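Local coordinates for uncharacterized protein (Legionella longbeachae NSW150, PDB 4JZA), which probably dephosphorylates phosphatidylinositol 3-phosphate, acting as a phosphoinositide phosphatase of a bacterial pathogen that may alter lipid metabolism in its host, at residues Ala46-Ser51 and Glu131-Ala136; Pro190-Asp195 and Ala202-Leu207; His699-Glu704 and Glu803-Leu808. All coordinates share one frame; numbering follows the deposited sequence.

All three contacts join pairs of helices, but no helix serves in two of them. Interaction 1 is deep, its centre about 10 Å from the centre of the chain, and is wholly polar: a buried arginine, serine and glutamate link helices far apart in sequence. Interaction 2, in the insertion domain, is local and apolar, two aromatic rings and a leucine–cysteine pair joining consecutive short helices. Interaction 3, its centre about 53 Å from that of the chain, in the C-terminal domain, is also apolar but brings together distant helices round one leucine. Although farther out than interaction 1, interaction 2 buries all four touching residues and interaction 3 two of its three.

Interaction 1: Ala46-Ser51 and Glu131-Ala136; sequences ARRVDS and EAEQYA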
# COMPACT_ATOMS: atom_id res chain seq x y z
N ALA A 46 -6.00 16.04 8.49
CA ALA A 46 -6.82 15.29 9.41
C ALA A 46 -7.22 13.92 8.83
O ALA A 46 -7.33 12.95 9.56
CB ALA A 46 -8.06 16.09 9.76
N ARG A 47 -7.47 13.84 7.53
CA ARG A 47 -7.92 12.56 6.97
C ARG A 47 -6.80 11.58 7.08
O ARG A 47 -7.06 10.44 7.43
CB ARG A 47 -8.44 12.62 5.51
CG ARG A 47 -9.73 13.38 5.33
CD ARG A 47 -10.16 13.42 3.85
NE ARG A 47 -11.15 12.37 3.71
CZ ARG A 47 -11.18 11.42 2.78
NH1 ARG A 47 -10.33 11.35 1.75
NH2 ARG A 47 -12.13 10.52 2.87
N ARG A 48 -5.58 12.02 6.82
CA ARG A 48 -4.44 11.09 6.81
C ARG A 48 -4.08 10.65 8.21
O ARG A 48 -3.83 9.48 8.44
CB ARG A 48 -3.20 11.71 6.16
CG ARG A 48 -2.20 10.69 5.66
CD ARG A 48 -2.39 10.42 4.19
NE ARG A 48 -1.72 9.21 3.81
CZ ARG A 48 -2.18 8.00 4.04
NH1 ARG A 48 -3.35 7.85 4.62
NH2 ARG A 48 -1.48 6.93 3.69
N VAL A 49 -4.07 11.59 9.14
CA VAL A 49 -3.88 11.22 10.52
C VAL A 49 -4.91 10.18 10.92
O VAL A 49 -4.55 9.11 11.44
CB VAL A 49 -3.96 12.43 11.48
CG1 VAL A 49 -3.98 11.97 12.93
CG2 VAL A 49 -2.76 13.34 11.30
N ASP A 50 -6.18 10.47 10.67
CA ASP A 50 -7.27 9.62 11.12
C ASP A 50 -7.15 8.25 10.49
O ASP A 50 -7.28 7.24 11.14
CB ASP A 50 -8.62 10.29 10.81
CG ASP A 50 -9.85 9.44 11.19
OD1 ASP A 50 -10.10 9.12 12.37
OD2 ASP A 50 -10.61 9.11 10.28
N SER A 51 -6.84 8.19 9.22
CA SER A 51 -6.77 6.89 8.55
C SER A 51 -5.65 6.01 9.09
O SER A 51 -5.81 4.80 9.14
CB SER A 51 -6.60 7.07 7.04
OG SER A 51 -6.85 5.87 6.36
N GLU A 131 0.22 -1.43 4.93
CA GLU A 131 -0.63 -2.58 4.46
C GLU A 131 -1.83 -2.80 5.35
O GLU A 131 -2.91 -3.11 4.87
CB GLU A 131 0.20 -3.88 4.25
CG GLU A 131 1.18 -3.75 3.08
CD GLU A 131 2.27 -4.79 3.01
OE1 GLU A 131 2.02 -6.01 3.06
OE2 GLU A 131 3.42 -4.41 2.87
N ALA A 132 -1.68 -2.59 6.64
CA ALA A 132 -2.87 -2.57 7.50
C ALA A 132 -3.86 -1.51 7.06
O ALA A 132 -5.03 -1.75 7.05
CB ALA A 132 -2.51 -2.36 8.97
N GLU A 133 -3.42 -0.35 6.65
CA GLU A 133 -4.37 0.65 6.19
C GLU A 133 -5.15 0.18 4.96
O GLU A 133 -6.33 0.43 4.84
CB GLU A 133 -3.66 1.95 5.85
CG GLU A 133 -4.63 3.10 5.64
CD GLU A 133 -4.03 4.29 4.90
OE1 GLU A 133 -4.67 5.34 5.03
OE2 GLU A 133 -2.98 4.19 4.20
N GLN A 134 -4.47 -0.49 4.04
CA GLN A 134 -5.10 -0.97 2.83
C GLN A 134 -6.20 -1.95 3.10
O GLN A 134 -7.28 -1.82 2.57
CB GLN A 134 -4.03 -1.66 1.98
CG GLN A 134 -2.93 -0.76 1.41
CD GLN A 134 -1.90 -1.58 0.70
OE1 GLN A 134 -2.13 -2.68 0.43
NE2 GLN A 134 -0.85 -1.07 0.33
N TYR A 135 -5.91 -2.96 3.93
CA TYR A 135 -6.91 -3.95 4.36
C TYR A 135 -8.00 -3.26 5.21
O TYR A 135 -9.18 -3.59 5.03
CB TYR A 135 -6.30 -5.14 5.10
CG TYR A 135 -5.69 -6.14 4.19
CD1 TYR A 135 -4.38 -6.04 3.81
CD2 TYR A 135 -6.40 -7.23 3.74
CE1 TYR A 135 -3.80 -6.96 2.96
CE2 TYR A 135 -5.84 -8.16 2.89
CZ TYR A 135 -4.54 -8.00 2.51
OH TYR A 135 -3.95 -8.87 1.66
N ALA A 136 -7.67 -2.29 6.05
CA ALA A 136 -8.77 -1.56 6.73
C ALA A 136 -9.73 -0.92 5.75
O ALA A 136 -10.96 -0.91 5.98
CB ALA A 136 -8.28 -0.46 7.69
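R48 and E133 meet with their flat ends nearly coplanar, the guanidinium and carboxylate planes being 15° apart, while the two side chains as a whole cross at about a right angle. The approach is end-on: NH1 and NH2 of R48 each take one carboxylate oxygen, forming a bidentate salt bridge. R48 NH1 lies 2.9 Å from E133 OE1, and R48 NH2 reaches E133 OE2 at 3.2 Å. Both bonds are almost straight and use the syn sides of the oxygens, somewhat out of the carboxylate plane. S51 comes to the same carboxylate from another direction, its OG donating to the anti lone pair of E133 OE1 at 2.6 Å. E133 OE1 is therefore gripped by two donors, from the arginine and the serine.

The contact bridges helix 41-62 and helix 122-140 of this alpha/beta protein. R48 and S51 are three residues apart, close to one helical turn, which places both on the side that receives E133. Glutamate suits the opposite helix because its chain, extended beyond CG, carries the carboxylate across the gap; the CA atoms of S51 and E133 remain 7.1 Å apart. Arginine suits the other end, for its bend at chi2 (96°) turns the long chain toward the acid and its planar head offers paired N-H groups. A short serine suffices where the backbones come nearer.

Further partners share these polar groups. R48 NE bonds to the backbone oxygen of D653 and R48 NH1 also to that of P614, while E133 OE2 forms a second salt bridge, to R341. Such a setting would probably favour the ionised carboxylate. L102 of helix 95-116 packs against R48, and A55, farther along helix 41-62, touches E133.

Interaction 2: Pro190-Asp195 and Ala202-Leu207; sequences PGWLRD and AYFCNL
The six-membered ring of W192 points an edge at the face of F204, making a T-shaped (edge-to-face) pair with planes at 78° and centroids 5.2 Å apart. It joins two consecutive short helices, 191-194 and 198-206, within the phosphoinositide phosphatase insertion domain. W192 CZ3 makes the closest approach, 3.9 Å from F204 CD2 and displaced toward the rim of the phenyl ring. Tryptophan suits this place because its broad indole spans the distance between backbones whose nearest CA atoms, those of L193 and F204, are 8.6 Å apart; phenylalanine supplies an apolar face to receive it. Beside the rings, L193 CD1 touches C205 SG at 4.5 Å, a looser contact in which the small thiol accommodates the branched leucine.

The first torsion of W192 (chi1 67°) sets CG between the backbone N and the carbonyl carbon, and from there the indole extends to F204. L193 CB lies against one face of the indole, and CD2 of Y203 lies over the centre of the F204 face opposite W192. Farther out, I296 of helix 293-296 touches both aromatic residues, while W311 of helix 308-311 and the loop residue I303 each touch both L193 and C205. The indole nitrogen has a weak hydrogen bond to T299 OG1. A202 O accepts from the backbone N of N206 and, at 2.8 Å, from N206 ND2.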
# COMPACT_ATOMS: atom_id res chain seq x y z
N PRO A 190 3.70 -21.95 5.56
CA PRO A 190 4.83 -22.36 6.36
C PRO A 190 6.12 -22.03 5.64
O PRO A 190 6.19 -22.16 4.39
CB PRO A 190 4.66 -23.88 6.46
CG PRO A 190 3.88 -24.29 5.25
CD PRO A 190 3.22 -23.05 4.70
N GLY A 191 7.14 -21.66 6.43
CA GLY A 191 8.49 -21.29 5.93
C GLY A 191 9.09 -22.18 4.84
O GLY A 191 9.71 -21.69 3.90
N TRP A 192 8.91 -23.48 4.98
CA TRP A 192 9.47 -24.40 4.02
C TRP A 192 8.93 -24.20 2.65
O TRP A 192 9.62 -24.51 1.66
CB TRP A 192 9.23 -25.84 4.46
CG TRP A 192 7.82 -26.35 4.47
CD1 TRP A 192 6.98 -26.46 5.57
CD2 TRP A 192 7.11 -26.94 3.36
NE1 TRP A 192 5.78 -27.07 5.18
CE2 TRP A 192 5.84 -27.38 3.84
CE3 TRP A 192 7.43 -27.14 2.01
CZ2 TRP A 192 4.90 -27.97 3.00
CZ3 TRP A 192 6.48 -27.72 1.16
CH2 TRP A 192 5.23 -28.12 1.66
N LEU A 193 7.70 -23.70 2.57
CA LEU A 193 7.05 -23.48 1.26
C LEU A 193 7.57 -22.25 0.61
O LEU A 193 7.79 -22.22 -0.60
CB LEU A 193 5.55 -23.35 1.44
CG LEU A 193 4.68 -23.39 0.20
CD1 LEU A 193 4.94 -24.56 -0.74
CD2 LEU A 193 3.26 -23.43 0.70
N ARG A 194 7.81 -21.23 1.44
CA ARG A 194 8.42 -20.01 0.98
C ARG A 194 9.80 -20.24 0.44
O ARG A 194 10.16 -19.63 -0.55
CB ARG A 194 8.51 -19.01 2.10
CG ARG A 194 7.17 -18.44 2.48
CD ARG A 194 7.36 -17.26 3.42
NE ARG A 194 6.10 -16.93 4.10
CZ ARG A 194 5.06 -16.32 3.51
NH1 ARG A 194 5.09 -16.00 2.22
NH2 ARG A 194 3.98 -16.04 4.21
N ASP A 195 10.57 -21.12 1.08
CA ASP A 195 11.96 -21.39 0.66
C ASP A 195 12.10 -22.20 -0.65
O ASP A 195 13.18 -22.29 -1.18
CB ASP A 195 12.72 -22.05 1.79
CG ASP A 195 12.83 -21.14 3.04
OD1 ASP A 195 12.52 -19.92 2.97
OD2 ASP A 195 13.23 -21.66 4.10
N ALA A 202 5.52 -25.19 -7.71
CA ALA A 202 4.45 -25.65 -8.55
C ALA A 202 4.03 -27.08 -8.18
O ALA A 202 2.81 -27.41 -8.20
CB ALA A 202 4.83 -25.58 -10.01
N TYR A 203 5.01 -27.93 -7.84
CA TYR A 203 4.72 -29.33 -7.51
C TYR A 203 3.70 -29.40 -6.38
O TYR A 203 2.63 -29.94 -6.56
CB TYR A 203 5.99 -30.12 -7.13
CG TYR A 203 5.75 -31.59 -6.89
CD1 TYR A 203 5.65 -32.46 -7.96
CD2 TYR A 203 5.64 -32.12 -5.65
CE1 TYR A 203 5.44 -33.80 -7.80
CE2 TYR A 203 5.41 -33.47 -5.47
CZ TYR A 203 5.32 -34.32 -6.55
OH TYR A 203 5.08 -35.68 -6.45
N PHE A 204 4.01 -28.81 -5.25
CA PHE A 204 3.16 -28.94 -4.08
C PHE A 204 1.87 -28.16 -4.21
O PHE A 204 0.83 -28.59 -3.74
CB PHE A 204 3.91 -28.50 -2.81
CG PHE A 204 5.00 -29.44 -2.37
CD1 PHE A 204 4.69 -30.66 -1.78
CD2 PHE A 204 6.34 -29.11 -2.53
CE1 PHE A 204 5.70 -31.53 -1.38
CE2 PHE A 204 7.35 -29.97 -2.12
CZ PHE A 204 7.04 -31.18 -1.55
N CYS A 205 1.91 -27.00 -4.85
CA CYS A 205 0.68 -26.18 -4.94
C CYS A 205 -0.31 -26.75 -5.94
O CYS A 205 -1.48 -26.44 -5.87
CB CYS A 205 0.97 -24.69 -5.25
SG CYS A 205 1.82 -23.84 -3.89
N ASN A 206 0.14 -27.61 -6.85
CA ASN A 206 -0.78 -28.24 -7.81
C ASN A 206 -1.07 -29.71 -7.56
O ASN A 206 -1.84 -30.33 -8.29
CB ASN A 206 -0.26 -28.05 -9.21
CG ASN A 206 -0.27 -26.60 -9.61
OD1 ASN A 206 -1.32 -26.06 -9.90
ND2 ASN A 206 0.88 -25.95 -9.56
N LEU A 207 -0.49 -30.24 -6.49
CA LEU A 207 -0.61 -31.64 -6.16
C LEU A 207 -2.06 -32.07 -6.17
O LEU A 207 -2.90 -31.50 -5.46
CB LEU A 207 -0.03 -31.91 -4.77
CG LEU A 207 0.24 -33.36 -4.38
CD1 LEU A 207 1.40 -33.90 -5.21
CD2 LEU A 207 0.52 -33.43 -2.89

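Interaction 3: His699-Glu704 and Glu803-Leu808; sequences HSLINE and EEWTKL
The indole of W805 receives L701 obliquely beside its pyrrole part: L701 CD2 lies 3.6 Å from W805 CD1 and nearly as close to W805 CG and CB. The two side chains cross at about a right angle, with one methyl branch of the leucine doing the touching. A second flat group, the imidazole of H699, has N703 ND2 over the centre of one face; the same amide nitrogen donates to H699 O at 3.0 Å.

L701 is the hub of the contact. Its CG stands anti to the backbone N (chi1 177°), and the fork beyond directs the two methyls to different partners. While CD2 meets W805, L701 CD1 rests 3.9 Å from L808 CB. W805 and L808 are three residues apart, so the leucine meets two residues about one turn apart on the same side of their helix. Its branched end suits this double contact, and the large indole provides an apolar surface where the backbones approach to 6.5 Å between the CA atoms of L701 and W805; its polar NE1 makes a weak hydrogen bond to the backbone oxygen of S776.

The contact packs helix 676-702 against helix 794-817 in the C-terminal domain. Helix 772-782 touches residues of both segments: V777 meets L701, L781 meets W805 and S776 meets L808; from helix 676-702 itself, L694, A697 and L698 also pack on W805.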
# COMPACT_ATOMS: atom_id res chain seq x y z
N HIS A 699 12.89 6.90 47.23
CA HIS A 699 13.38 8.14 47.79
C HIS A 699 14.02 7.81 49.11
O HIS A 699 15.12 8.26 49.38
CB HIS A 699 12.27 9.17 47.95
CG HIS A 699 12.76 10.54 48.29
ND1 HIS A 699 12.89 10.98 49.59
CD2 HIS A 699 13.15 11.57 47.50
CE1 HIS A 699 13.34 12.22 49.59
NE2 HIS A 699 13.52 12.60 48.34
N SER A 700 13.37 7.03 49.95
CA SER A 700 13.97 6.76 51.27
C SER A 700 15.20 5.93 51.13
O SER A 700 16.24 6.27 51.69
CB SER A 700 13.03 6.03 52.19
OG SER A 700 11.72 6.44 51.94
N LEU A 701 15.09 4.85 50.36
CA LEU A 701 16.22 3.92 50.21
C LEU A 701 17.50 4.57 49.61
O LEU A 701 18.60 4.41 50.13
CB LEU A 701 15.78 2.72 49.36
CG LEU A 701 16.86 1.68 49.04
CD1 LEU A 701 17.47 1.19 50.33
CD2 LEU A 701 16.34 0.50 48.30
N ILE A 702 17.34 5.30 48.51
CA ILE A 702 18.48 5.91 47.83
C ILE A 702 19.19 6.95 48.72
O ILE A 702 20.38 7.16 48.61
CB ILE A 702 18.02 6.56 46.53
CG1 ILE A 702 19.07 6.45 45.45
CG2 ILE A 702 17.54 7.99 46.74
CD1 ILE A 702 18.76 5.35 44.47
N ASN A 703 18.47 7.58 49.61
CA ASN A 703 19.08 8.56 50.49
C ASN A 703 19.80 7.95 51.67
O ASN A 703 20.45 8.67 52.37
CB ASN A 703 18.08 9.65 50.91
CG ASN A 703 17.91 10.73 49.82
OD1 ASN A 703 18.83 11.48 49.53
ND2 ASN A 703 16.73 10.79 49.21
N GLU A 704 19.71 6.63 51.88
CA GLU A 704 20.69 5.90 52.69
C GLU A 704 21.87 5.49 51.80
O GLU A 704 22.03 4.33 51.45
CB GLU A 704 20.07 4.66 53.32
CG GLU A 704 18.85 4.91 54.18
CD GLU A 704 19.17 5.44 55.58
OE1 GLU A 704 19.92 4.75 56.34
OE2 GLU A 704 18.62 6.53 55.92
N GLU A 803 8.14 -3.70 49.15
CA GLU A 803 8.42 -4.43 50.37
C GLU A 803 9.89 -4.62 50.53
O GLU A 803 10.46 -4.37 51.61
CB GLU A 803 7.67 -5.77 50.46
CG GLU A 803 6.57 -5.74 51.52
CD GLU A 803 5.49 -6.81 51.31
OE1 GLU A 803 5.61 -7.64 50.38
OE2 GLU A 803 4.51 -6.83 52.12
N GLU A 804 10.53 -5.02 49.43
CA GLU A 804 11.92 -5.29 49.47
C GLU A 804 12.70 -4.01 49.75
O GLU A 804 13.59 -4.00 50.61
CB GLU A 804 12.36 -5.92 48.18
CG GLU A 804 13.86 -6.00 48.01
CD GLU A 804 14.22 -6.95 46.90
OE1 GLU A 804 14.78 -6.56 45.82
OE2 GLU A 804 13.87 -8.14 47.10
N TRP A 805 12.36 -2.92 49.09
CA TRP A 805 13.10 -1.68 49.35
C TRP A 805 12.82 -1.15 50.73
O TRP A 805 13.72 -0.63 51.37
CB TRP A 805 12.79 -0.59 48.33
CG TRP A 805 13.26 -0.91 46.93
CD1 TRP A 805 14.16 -1.85 46.56
CD2 TRP A 805 12.85 -0.25 45.74
NE1 TRP A 805 14.32 -1.84 45.20
CE2 TRP A 805 13.52 -0.85 44.67
CE3 TRP A 805 11.98 0.79 45.48
CZ2 TRP A 805 13.35 -0.44 43.37
CZ3 TRP A 805 11.83 1.20 44.19
CH2 TRP A 805 12.51 0.58 43.15
N THR A 806 11.59 -1.29 51.21
CA THR A 806 11.27 -0.79 52.52
C THR A 806 12.08 -1.53 53.57
O THR A 806 12.59 -0.92 54.48
CB THR A 806 9.76 -0.85 52.77
OG1 THR A 806 9.10 0.06 51.87
CG2 THR A 806 9.45 -0.43 54.15
N LYS A 807 12.24 -2.84 53.42
CA LYS A 807 13.05 -3.61 54.35
C LYS A 807 14.52 -3.17 54.39
O LYS A 807 15.09 -2.88 55.47
CB LYS A 807 13.01 -5.06 53.97
CG LYS A 807 12.53 -5.94 55.10
CD LYS A 807 11.23 -6.64 54.68
CE LYS A 807 10.71 -7.62 55.74
NZ LYS A 807 10.36 -8.94 55.12
N LEU A 808 15.15 -3.11 53.22
CA LEU A 808 16.49 -2.54 53.11
C LEU A 808 16.61 -1.19 53.79
O LEU A 808 17.56 -0.96 54.47
CB LEU A 808 16.92 -2.42 51.66
CG LEU A 808 17.13 -3.79 50.99
CD1 LEU A 808 17.17 -3.67 49.46
CD2 LEU A 808 18.37 -4.49 51.51